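PDB 1E9R: conjugal transfer protein TRWB from Escherichia coli, which acts as a coupling protein in bacterial conjugation, forms a hexamer resembling ring helicases and F1-ATPase, and probably uses nucleotide hydrolysis to drive DNA transfer. Local coordinates for residues B[69-74]-B[91-96]; B[83-88]-B[281-286]; B[101-106]-B[241-246]. One frame throughout, in Å; residues are numbered along the deposited sequence.

All three contacts lie in the P-loop NTPase-like domain of the coupling protein, around one mixed beta sheet. Contact 2 (83-88 with 281-286) is the most central, its centre about 8 Å from the centre of the chain, and joins two parallel strands by backbone bonds and apolar side chains. Contact 3 (101-106 with 241-246), also buried but farther out, joins strand 243-247 to 103-105, at the edge of the sheet within this chain. Its ends are more polar. Contact 1 (69-74 with 91-96) packs two helices beside the sheet. It is partly buried and rests on a salt-bridge network and one methionine. Asp88 of contact 2 accepts hydrogen bonds from Met93 N and Leu94 N of contact 1.

Contact 1 (B[69-74]-B[91-96]); sequences LLRELA and GDMLSK
Helix 66-79, which begins within the probable P-loop (Walker A) of this probable nucleotide-binding domain, packs against the short helix 92-97. The segments run at 39° to each other, and their axes come no nearer than 11.6 Å, so long side chains bridge the gap. Arg71 and Met93 share this work, on the polar and the apolar side. Arg71 CG lies anti to the backbone N, and the chain bends at chi3, which brings NE to Asp92. The salt bridge Arg71 NE to Asp92 OD2 is 3.3 Å long and bent, with 138° at the hydrogen. It uses the syn lone pair of OD2, yet the guanidinium and carboxylate planes stand 87° apart. The other carboxylate oxygen, Asp92 OD1, takes a weak bond from Lys96 NZ at 3.3 Å. Lys96 NZ also lies over one face of the guanidinium, 4.1 Å from Arg71 NE, so Asp92 probably offsets two like charges. An alanine here would remove the guanidinium and would probably weaken the tie between the helices, with Asp92 left to Lys96 within this network. In this P-loop NTPase fold, strand 83-89 connects the two helices, and Asp88 at its end accepts bonds from Met93 N and Leu94 N. On the sheet side, Met93 is bent at chi2 and chi3. Its SD reaches Ala74 CB at 3.9 Å, and its CE lies 4.2 Å from Leu70 O.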
loop_
_atom_site.group_PDB
_atom_site.type_symbol
_atom_site.label_atom_id
_atom_site.label_comp_id
_atom_site.label_asym_id
_atom_site.label_seq_id
_atom_site.Cartn_x
_atom_site.Cartn_y
_atom_site.Cartn_z
ATOM N N LEU B 69 -3.878 -18.761 -33.170
ATOM C CA LEU B 69 -3.031 -19.782 -32.552
ATOM C C LEU B 69 -3.845 -20.846 -31.847
ATOM O O LEU B 69 -3.566 -22.036 -31.996
ATOM C CB LEU B 69 -2.046 -19.145 -31.564
ATOM C CG LEU B 69 -0.907 -20.038 -31.062
ATOM C CD1 LEU B 69 0.192 -19.167 -30.498
ATOM C CD2 LEU B 69 -1.402 -21.017 -30.015
ATOM N N LEU B 70 -4.839 -20.429 -31.065
ATOM C CA LEU B 70 -5.689 -21.390 -30.367
ATOM C C LEU B 70 -6.472 -22.247 -31.356
ATOM O O LEU B 70 -6.669 -23.441 -31.122
ATOM C CB LEU B 70 -6.676 -20.688 -29.436
ATOM C CG LEU B 70 -6.223 -20.529 -27.989
ATOM C CD1 LEU B 70 -5.070 -19.534 -27.929
ATOM C CD2 LEU B 70 -7.399 -20.068 -27.137
ATOM N N ARG B 71 -6.918 -21.633 -32.454
ATOM C CA ARG B 71 -7.678 -22.342 -33.486
ATOM C C ARG B 71 -6.807 -23.458 -34.076
ATOM O O ARG B 71 -7.244 -24.605 -34.216
ATOM C CB ARG B 71 -8.113 -21.370 -34.588
ATOM C CG ARG B 71 -9.354 -21.821 -35.352
ATOM C CD ARG B 71 -9.805 -20.773 -36.362
ATOM N NE ARG B 71 -10.110 -19.497 -35.719
ATOM C CZ ARG B 71 -9.599 -18.329 -36.102
ATOM N NH1 ARG B 71 -8.758 -18.285 -37.127
ATOM N NH2 ARG B 71 -9.920 -17.206 -35.463
ATOM N N GLU B 72 -5.567 -23.113 -34.408
ATOM C CA GLU B 72 -4.626 -24.076 -34.957
ATOM C C GLU B 72 -4.372 -25.240 -34.001
ATOM O O GLU B 72 -4.363 -26.403 -34.400
ATOM C CB GLU B 72 -3.306 -23.382 -35.265
ATOM C CG GLU B 72 -2.156 -24.352 -35.435
ATOM C CD GLU B 72 -0.857 -23.677 -35.830
ATOM O OE1 GLU B 72 -0.878 -22.488 -36.252
ATOM O OE2 GLU B 72 0.184 -24.360 -35.721
ATOM N N LEU B 73 -4.149 -24.916 -32.736
ATOM C CA LEU B 73 -3.896 -25.930 -31.729
ATOM C C LEU B 73 -5.085 -26.881 -31.585
ATOM O O LEU B 73 -4.916 -28.097 -31.521
ATOM C CB LEU B 73 -3.611 -25.261 -30.388
ATOM C CG LEU B 73 -2.292 -25.625 -29.722
ATOM C CD1 LEU B 73 -2.145 -24.815 -28.470
ATOM C CD2 LEU B 73 -2.250 -27.100 -29.409
ATOM N N ALA B 74 -6.290 -26.320 -31.526
ATOM C CA ALA B 74 -7.509 -27.117 -31.382
ATOM C C ALA B 74 -7.696 -28.033 -32.592
ATOM O O ALA B 74 -8.017 -29.221 -32.453
ATOM C CB ALA B 74 -8.715 -26.194 -31.227
ATOM N N GLY B 91 -19.376 -18.605 -31.095
ATOM C CA GLY B 91 -19.418 -19.895 -31.767
ATOM C C GLY B 91 -18.526 -20.047 -32.992
ATOM O O GLY B 91 -18.827 -20.853 -33.884
ATOM N N ASP B 92 -17.431 -19.289 -33.045
ATOM C CA ASP B 92 -16.501 -19.358 -34.172
ATOM C C ASP B 92 -15.929 -20.763 -34.398
ATOM O O ASP B 92 -15.957 -21.283 -35.509
ATOM C CB ASP B 92 -15.349 -18.376 -33.976
ATOM C CG ASP B 92 -14.198 -18.634 -34.939
ATOM O OD1 ASP B 92 -14.419 -18.565 -36.173
ATOM O OD2 ASP B 92 -13.070 -18.913 -34.467
ATOM N N MET B 93 -15.402 -21.375 -33.349
ATOM C CA MET B 93 -14.837 -22.711 -33.474
ATOM C C MET B 93 -15.912 -23.755 -33.703
ATOM O O MET B 93 -15.679 -24.759 -34.369
ATOM C CB MET B 93 -14.030 -23.061 -32.224
ATOM C CG MET B 93 -12.732 -22.289 -32.120
ATOM S SD MET B 93 -11.384 -23.412 -31.736
ATOM C CE MET B 93 -10.645 -22.570 -30.258
ATOM N N LEU B 94 -17.088 -23.514 -33.136
ATOM C CA LEU B 94 -18.218 -24.423 -33.284
ATOM C C LEU B 94 -18.606 -24.472 -34.757
ATOM O O LEU B 94 -18.892 -25.542 -35.308
ATOM C CB LEU B 94 -19.414 -23.921 -32.461
ATOM C CG LEU B 94 -20.789 -24.523 -32.788
ATOM C CD1 LEU B 94 -20.811 -26.006 -32.435
ATOM C CD2 LEU B 94 -21.870 -23.780 -32.031
ATOM N N SER B 95 -18.605 -23.298 -35.386
ATOM C CA SER B 95 -18.970 -23.185 -36.780
ATOM C C SER B 95 -17.967 -23.850 -37.714
ATOM O O SER B 95 -18.322 -24.251 -38.818
ATOM C CB SER B 95 -19.135 -21.714 -37.152
ATOM O OG SER B 95 -17.884 -21.061 -37.196
ATOM N N LYS B 96 -16.720 -23.985 -37.282
ATOM C CA LYS B 96 -15.719 -24.597 -38.139
ATOM C C LYS B 96 -15.348 -26.011 -37.758
ATOM O O LYS B 96 -14.980 -26.800 -38.624
ATOM C CB LYS B 96 -14.457 -23.735 -38.180
ATOM C CG LYS B 96 -14.647 -22.426 -38.911
ATOM C CD LYS B 96 -13.472 -21.502 -38.670
ATOM C CE LYS B 96 -13.712 -20.118 -39.270
ATOM N NZ LYS B 96 -12.612 -19.171 -38.902
#

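Contact 2 (B[83-88]-B[281-286]); sequences RMVIVD and LWLFID
Met84 and Phe284 form the apolar centre, on the side of the sheet covered by helix 66-79. Met84 holds CG in the crowded position between backbone N and carbonyl carbon (chi1 50°). Its chain then bends at chi3, and both SD and CE come to 4.1 Å from Phe284 CE1. The sulfur sits obliquely to the Phe284 ring, a Met-aromatic contact, and makes a second oblique one with the five-membered ring of Trp282. Where Met84 and Trp282 leave the backbone the packing is close: their CB atoms are 3.4 Å apart. Ile86 lies alongside Phe284, pointing the same way, and its CG2 meets Phe284 CB. The other face carries Val85, Val87, Leu281, Leu283 and Ile285. There Leu281 CD2 reaches over to the neighbouring strand, 3.3 Å from Arg83 O, and Leu283 CD2 approaches Val85 CB.

Between the two faces runs the parallel pairing of neighbouring central strands in the P-loop NTPase sheet. Apolar and ending in Asp286, segment 281-286 is consistent with a Walker B strand. Phe284 N bonds Val85 O at 2.9 Å, almost straight at 173°, and Val87 N bonds Phe284 O at 2.8 Å. Both donors lie nearly along the C=O axis. Trp282 N to Arg83 O and Val85 N to Trp282 O continue the pattern. Strand 243-247 bonds the far side of 83-89.

Polar groups gather at the ends. Trp282 turns its edge to Arg83 O, while its NE1 bonds Asp82. Arg83 sends its guanidinium to Trp234, Leu235 and Gly241. At the other end, near the probable P-loop, Asp286 OD1 makes a close van der Waals contact with a methyl, Val87 CG1, at 3.1 Å. The charges are thus kept to the strand ends, and the buried middle meets its polar needs through backbone bonds.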
loop_
_atom_site.group_PDB
_atom_site.type_symbol
_atom_site.label_atom_id
_atom_site.label_comp_id
_atom_site.label_asym_id
_atom_site.label_seq_id
_atom_site.Cartn_x
_atom_site.Cartn_y
_atom_site.Cartn_z
ATOM N N ARG B 83 -10.302 -35.225 -27.292
ATOM C CA ARG B 83 -11.552 -34.620 -26.834
ATOM C C ARG B 83 -11.200 -33.260 -26.229
ATOM O O ARG B 83 -10.122 -33.091 -25.651
ATOM C CB ARG B 83 -12.232 -35.471 -25.757
ATOM C CG ARG B 83 -12.917 -36.724 -26.254
ATOM C CD ARG B 83 -13.726 -37.374 -25.134
ATOM N NE ARG B 83 -15.001 -36.702 -24.884
ATOM C CZ ARG B 83 -15.733 -36.887 -23.789
ATOM N NH1 ARG B 83 -15.307 -37.715 -22.841
ATOM N NH2 ARG B 83 -16.901 -36.270 -23.645
ATOM N N MET B 84 -12.101 -32.292 -26.356
ATOM C CA MET B 84 -11.841 -30.970 -25.809
ATOM C C MET B 84 -13.082 -30.136 -25.498
ATOM O O MET B 84 -14.157 -30.349 -26.058
ATOM C CB MET B 84 -10.926 -30.200 -26.763
ATOM C CG MET B 84 -11.395 -30.210 -28.200
ATOM S SD MET B 84 -10.039 -29.920 -29.350
ATOM C CE MET B 84 -10.587 -28.498 -30.093
ATOM N N VAL B 85 -12.918 -29.204 -24.562
ATOM C CA VAL B 85 -13.974 -28.277 -24.170
ATOM C C VAL B 85 -13.435 -26.932 -24.632
ATOM O O VAL B 85 -12.286 -26.598 -24.355
ATOM C CB VAL B 85 -14.178 -28.239 -22.649
ATOM C CG1 VAL B 85 -15.195 -27.182 -22.299
ATOM C CG2 VAL B 85 -14.635 -29.589 -22.154
ATOM N N ILE B 86 -14.250 -26.167 -25.345
ATOM C CA ILE B 86 -13.806 -24.880 -25.859
ATOM C C ILE B 86 -14.699 -23.715 -25.440
ATOM O O ILE B 86 -15.917 -23.740 -25.656
ATOM C CB ILE B 86 -13.753 -24.906 -27.404
ATOM C CG1 ILE B 86 -12.848 -26.044 -27.872
ATOM C CG2 ILE B 86 -13.261 -23.579 -27.939
ATOM C CD1 ILE B 86 -12.865 -26.268 -29.382
ATOM N N VAL B 87 -14.086 -22.708 -24.818
ATOM C CA VAL B 87 -14.800 -21.501 -24.420
ATOM C C VAL B 87 -14.754 -20.766 -25.752
ATOM O O VAL B 87 -13.740 -20.164 -26.134
ATOM C CB VAL B 87 -14.044 -20.755 -23.305
ATOM C CG1 VAL B 87 -14.740 -19.451 -22.976
ATOM C CG2 VAL B 87 -13.985 -21.635 -22.065
ATOM N N ASP B 88 -15.869 -20.855 -26.463
ATOM C CA ASP B 88 -15.976 -20.333 -27.811
ATOM C C ASP B 88 -16.849 -19.105 -28.039
ATOM O O ASP B 88 -18.057 -19.208 -28.237
ATOM C CB ASP B 88 -16.424 -21.502 -28.700
ATOM C CG ASP B 88 -16.416 -21.172 -30.165
ATOM O OD1 ASP B 88 -15.559 -20.380 -30.624
ATOM O OD2 ASP B 88 -17.274 -21.748 -30.859
ATOM N N LEU B 281 -7.845 -34.755 -22.520
ATOM C CA LEU B 281 -8.913 -33.763 -22.590
ATOM C C LEU B 281 -8.377 -32.331 -22.586
ATOM O O LEU B 281 -7.677 -31.920 -21.659
ATOM C CB LEU B 281 -9.869 -33.945 -21.409
ATOM C CG LEU B 281 -11.326 -33.440 -21.490
ATOM C CD1 LEU B 281 -11.654 -32.684 -20.211
ATOM C CD2 LEU B 281 -11.543 -32.536 -22.687
ATOM N N TRP B 282 -8.716 -31.571 -23.621
ATOM C CA TRP B 282 -8.266 -30.188 -23.723
ATOM C C TRP B 282 -9.302 -29.207 -23.192
ATOM O O TRP B 282 -10.504 -29.458 -23.257
ATOM C CB TRP B 282 -7.951 -29.812 -25.180
ATOM C CG TRP B 282 -6.800 -30.555 -25.768
ATOM C CD1 TRP B 282 -6.811 -31.827 -26.261
ATOM C CD2 TRP B 282 -5.445 -30.089 -25.890
ATOM N NE1 TRP B 282 -5.552 -32.182 -26.681
ATOM C CE2 TRP B 282 -4.695 -31.136 -26.464
ATOM C CE3 TRP B 282 -4.797 -28.887 -25.565
ATOM C CZ2 TRP B 282 -3.325 -31.023 -26.722
ATOM C CZ3 TRP B 282 -3.432 -28.775 -25.823
ATOM C CH2 TRP B 282 -2.713 -29.839 -26.396
ATOM N N LEU B 283 -8.814 -28.090 -22.662
ATOM C CA LEU B 283 -9.666 -27.026 -22.162
ATOM C C LEU B 283 -9.106 -25.760 -22.785
ATOM O O LEU B 283 -8.013 -25.320 -22.440
ATOM C CB LEU B 283 -9.593 -26.913 -20.636
ATOM C CG LEU B 283 -10.815 -26.321 -19.905
ATOM C CD1 LEU B 283 -10.339 -25.622 -18.632
ATOM C CD2 LEU B 283 -11.580 -25.347 -20.796
ATOM N N PHE B 284 -9.849 -25.187 -23.721
ATOM C CA PHE B 284 -9.428 -23.966 -24.389
ATOM C C PHE B 284 -10.173 -22.780 -23.822
ATOM O O PHE B 284 -11.401 -22.734 -23.901
ATOM C CB PHE B 284 -9.703 -24.071 -25.890
ATOM C CG PHE B 284 -8.713 -24.917 -26.619
ATOM C CD1 PHE B 284 -8.843 -26.302 -26.633
ATOM C CD2 PHE B 284 -7.618 -24.332 -27.258
ATOM C CE1 PHE B 284 -7.893 -27.097 -27.269
ATOM C CE2 PHE B 284 -6.659 -25.111 -27.900
ATOM C CZ PHE B 284 -6.796 -26.499 -27.907
ATOM N N ILE B 285 -9.433 -21.831 -23.250
ATOM C CA ILE B 285 -10.018 -20.614 -22.683
ATOM C C ILE B 285 -9.536 -19.433 -23.506
ATOM O O ILE B 285 -8.373 -19.059 -23.421
ATOM C CB ILE B 285 -9.571 -20.401 -21.234
ATOM C CG1 ILE B 285 -9.929 -21.630 -20.398
ATOM C CG2 ILE B 285 -10.217 -19.145 -20.668
ATOM C CD1 ILE B 285 -9.488 -21.539 -18.959
ATOM N N ASP B 286 -10.428 -18.842 -24.296
ATOM C CA ASP B 286 -10.061 -17.712 -25.163
ATOM C C ASP B 286 -9.378 -16.556 -24.440
ATOM O O ASP B 286 -8.388 -16.017 -24.920
ATOM C CB ASP B 286 -11.294 -17.176 -25.886
ATOM C CG ASP B 286 -12.314 -16.592 -24.934
ATOM O OD1 ASP B 286 -12.696 -17.285 -23.956
ATOM O OD2 ASP B 286 -12.733 -15.438 -25.166
#

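Contact 3 (B[101-106]-B[241-246]); sequences KDIILN and GNLFIT
Asp102 and Asn106 frame this parallel pairing of strands 103-105 and 243-247 in the mixed sheet of the P-loop NTPase fold, 103-105 being outermost within this chain. Asp102 holds CG anti to its carbonyl carbon, beside the backbone N (chi1 -63°). This brings OD1 to Asn242 N at 2.8 Å, though the donor comes from above the carboxylate plane. The same oxygen forms a salt bridge with Arg99. Asn242 runs alongside Asp102 and points the same way, but its OD1 bonds Met84 N on the next strand. Gly241 fits closely here: a CB would clash with Asp102 OD1 and Lys101 O. Lys101 lays CE 3.8 Å from Gly241 CA, and its NZ bonds Asn239 O.

Along the strands, Ile103 N bonds Asn242 O at 2.9 Å, nearly along the C=O axis. Phe244 N to Ile103 O and Leu105 N to Phe244 O follow. Phe244 has CG beside its backbone N (chi1 -64°), which sets its ring edge against Ile103 O. Helix 92-97 packs on this side of the sheet. On the opposite face, Leu243 swings CG anti to the backbone N (chi1 -154°), and its CD2 meets Leu105 CG at 4.0 Å.

Asn106 also has CG anti to the backbone N, and crosses Thr246 at about a right angle. Its ND2 donates at 2.9 Å to Thr246 OG1, which lies near the amide plane and in the crowded position between its own backbone N and carbonyl carbon. Side-chain bonds thus hold both strand ends, at Asn106 where the backbone bond Thr246 N to Leu105 O is weak.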
loop_
_atom_site.group_PDB
_atom_site.type_symbol
_atom_site.label_atom_id
_atom_site.label_comp_id
_atom_site.label_asym_id
_atom_site.label_seq_id
_atom_site.Cartn_x
_atom_site.Cartn_y
_atom_site.Cartn_z
ATOM N N LYS B 101 -22.099 -35.158 -33.263
ATOM C CA LYS B 101 -22.125 -35.721 -31.912
ATOM C C LYS B 101 -21.646 -34.758 -30.825
ATOM O O LYS B 101 -21.596 -35.121 -29.646
ATOM C CB LYS B 101 -21.255 -36.982 -31.862
ATOM C CG LYS B 101 -19.825 -36.752 -32.358
ATOM C CD LYS B 101 -18.957 -37.987 -32.197
ATOM C CE LYS B 101 -18.820 -38.368 -30.732
ATOM N NZ LYS B 101 -17.872 -39.499 -30.538
ATOM N N ASP B 102 -21.291 -33.536 -31.215
ATOM C CA ASP B 102 -20.797 -32.565 -30.251
ATOM C C ASP B 102 -21.887 -31.829 -29.482
ATOM O O ASP B 102 -23.035 -31.744 -29.923
ATOM C CB ASP B 102 -19.858 -31.569 -30.935
ATOM C CG ASP B 102 -18.612 -32.241 -31.487
ATOM O OD1 ASP B 102 -18.133 -33.213 -30.857
ATOM O OD2 ASP B 102 -18.102 -31.798 -32.540
ATOM N N ILE B 103 -21.489 -31.300 -28.324
ATOM C CA ILE B 103 -22.365 -30.585 -27.401
ATOM C C ILE B 103 -22.232 -29.062 -27.470
ATOM O O ILE B 103 -21.165 -28.533 -27.790
ATOM C CB ILE B 103 -22.062 -31.004 -25.948
ATOM C CG1 ILE B 103 -22.063 -32.522 -25.825
ATOM C CG2 ILE B 103 -23.091 -30.423 -25.015
ATOM C CD1 ILE B 103 -23.391 -33.149 -26.140
ATOM N N ILE B 104 -23.326 -28.370 -27.163
ATOM C CA ILE B 104 -23.345 -26.911 -27.133
ATOM C C ILE B 104 -24.009 -26.452 -25.837
ATOM O O ILE B 104 -25.043 -26.987 -25.428
ATOM C CB ILE B 104 -24.154 -26.288 -28.300
ATOM C CG1 ILE B 104 -23.472 -26.564 -29.635
ATOM C CG2 ILE B 104 -24.272 -24.790 -28.101
ATOM C CD1 ILE B 104 -24.224 -25.997 -30.831
ATOM N N LEU B 105 -23.393 -25.478 -25.182
ATOM C CA LEU B 105 -23.945 -24.898 -23.972
ATOM C C LEU B 105 -23.986 -23.408 -24.222
ATOM O O LEU B 105 -22.956 -22.736 -24.267
ATOM C CB LEU B 105 -23.088 -25.210 -22.750
ATOM C CG LEU B 105 -23.334 -26.584 -22.129
ATOM C CD1 LEU B 105 -22.521 -26.703 -20.860
ATOM C CD2 LEU B 105 -24.818 -26.769 -21.824
ATOM N N ASN B 106 -25.197 -22.909 -24.422
ATOM C CA ASN B 106 -25.451 -21.508 -24.700
ATOM C C ASN B 106 -26.943 -21.373 -24.462
ATOM O O ASN B 106 -27.737 -21.876 -25.256
ATOM C CB ASN B 106 -25.137 -21.201 -26.162
ATOM C CG ASN B 106 -25.389 -19.754 -26.520
ATOM O OD1 ASN B 106 -26.244 -19.096 -25.930
ATOM N ND2 ASN B 106 -24.656 -19.252 -27.507
ATOM N N GLY B 241 -18.620 -36.281 -27.388
ATOM C CA GLY B 241 -17.853 -35.529 -28.362
ATOM C C GLY B 241 -17.044 -34.428 -27.710
ATOM O O GLY B 241 -16.339 -34.648 -26.726
ATOM N N ASN B 242 -17.148 -33.235 -28.283
ATOM C CA ASN B 242 -16.466 -32.066 -27.773
ATOM C C ASN B 242 -17.544 -31.110 -27.277
ATOM O O ASN B 242 -18.687 -31.180 -27.719
ATOM C CB ASN B 242 -15.647 -31.407 -28.881
ATOM C CG ASN B 242 -14.585 -32.328 -29.441
ATOM O OD1 ASN B 242 -13.933 -33.069 -28.696
ATOM N ND2 ASN B 242 -14.395 -32.284 -30.757
ATOM N N LEU B 243 -17.179 -30.223 -26.358
ATOM C CA LEU B 243 -18.130 -29.273 -25.802
ATOM C C LEU B 243 -17.781 -27.841 -26.200
ATOM O O LEU B 243 -16.664 -27.386 -25.979
ATOM C CB LEU B 243 -18.141 -29.391 -24.278
ATOM C CG LEU B 243 -19.408 -28.989 -23.523
ATOM C CD1 LEU B 243 -19.109 -29.001 -22.042
ATOM C CD2 LEU B 243 -19.875 -27.619 -23.945
ATOM N N PHE B 244 -18.734 -27.135 -26.799
ATOM C CA PHE B 244 -18.505 -25.749 -27.185
ATOM C C PHE B 244 -19.363 -24.841 -26.336
ATOM O O PHE B 244 -20.593 -24.910 -26.405
ATOM C CB PHE B 244 -18.876 -25.495 -28.637
ATOM C CG PHE B 244 -18.051 -26.250 -29.610
ATOM C CD1 PHE B 244 -18.291 -27.600 -29.844
ATOM C CD2 PHE B 244 -17.041 -25.609 -30.313
ATOM C CE1 PHE B 244 -17.531 -28.307 -30.772
ATOM C CE2 PHE B 244 -16.273 -26.303 -31.243
ATOM C CZ PHE B 244 -16.518 -27.658 -31.477
ATOM N N ILE B 245 -18.715 -24.004 -25.527
ATOM C CA ILE B 245 -19.418 -23.044 -24.679
ATOM C C ILE B 245 -19.388 -21.739 -25.458
ATOM O O ILE B 245 -18.379 -21.038 -25.489
ATOM C CB ILE B 245 -18.716 -22.868 -23.321
ATOM C CG1 ILE B 245 -18.796 -24.181 -22.536
ATOM C CG2 ILE B 245 -19.359 -21.724 -22.540
ATOM C CD1 ILE B 245 -18.036 -24.170 -21.240
ATOM N N THR B 246 -20.507 -21.427 -26.093
ATOM C CA THR B 246 -20.607 -20.238 -26.920
ATOM C C THR B 246 -21.515 -19.181 -26.318
ATOM O O THR B 246 -22.216 -19.432 -25.334
ATOM C CB THR B 246 -21.174 -20.600 -28.302
ATOM O OG1 THR B 246 -22.527 -21.058 -28.143
ATOM C CG2 THR B 246 -20.345 -21.708 -28.959
#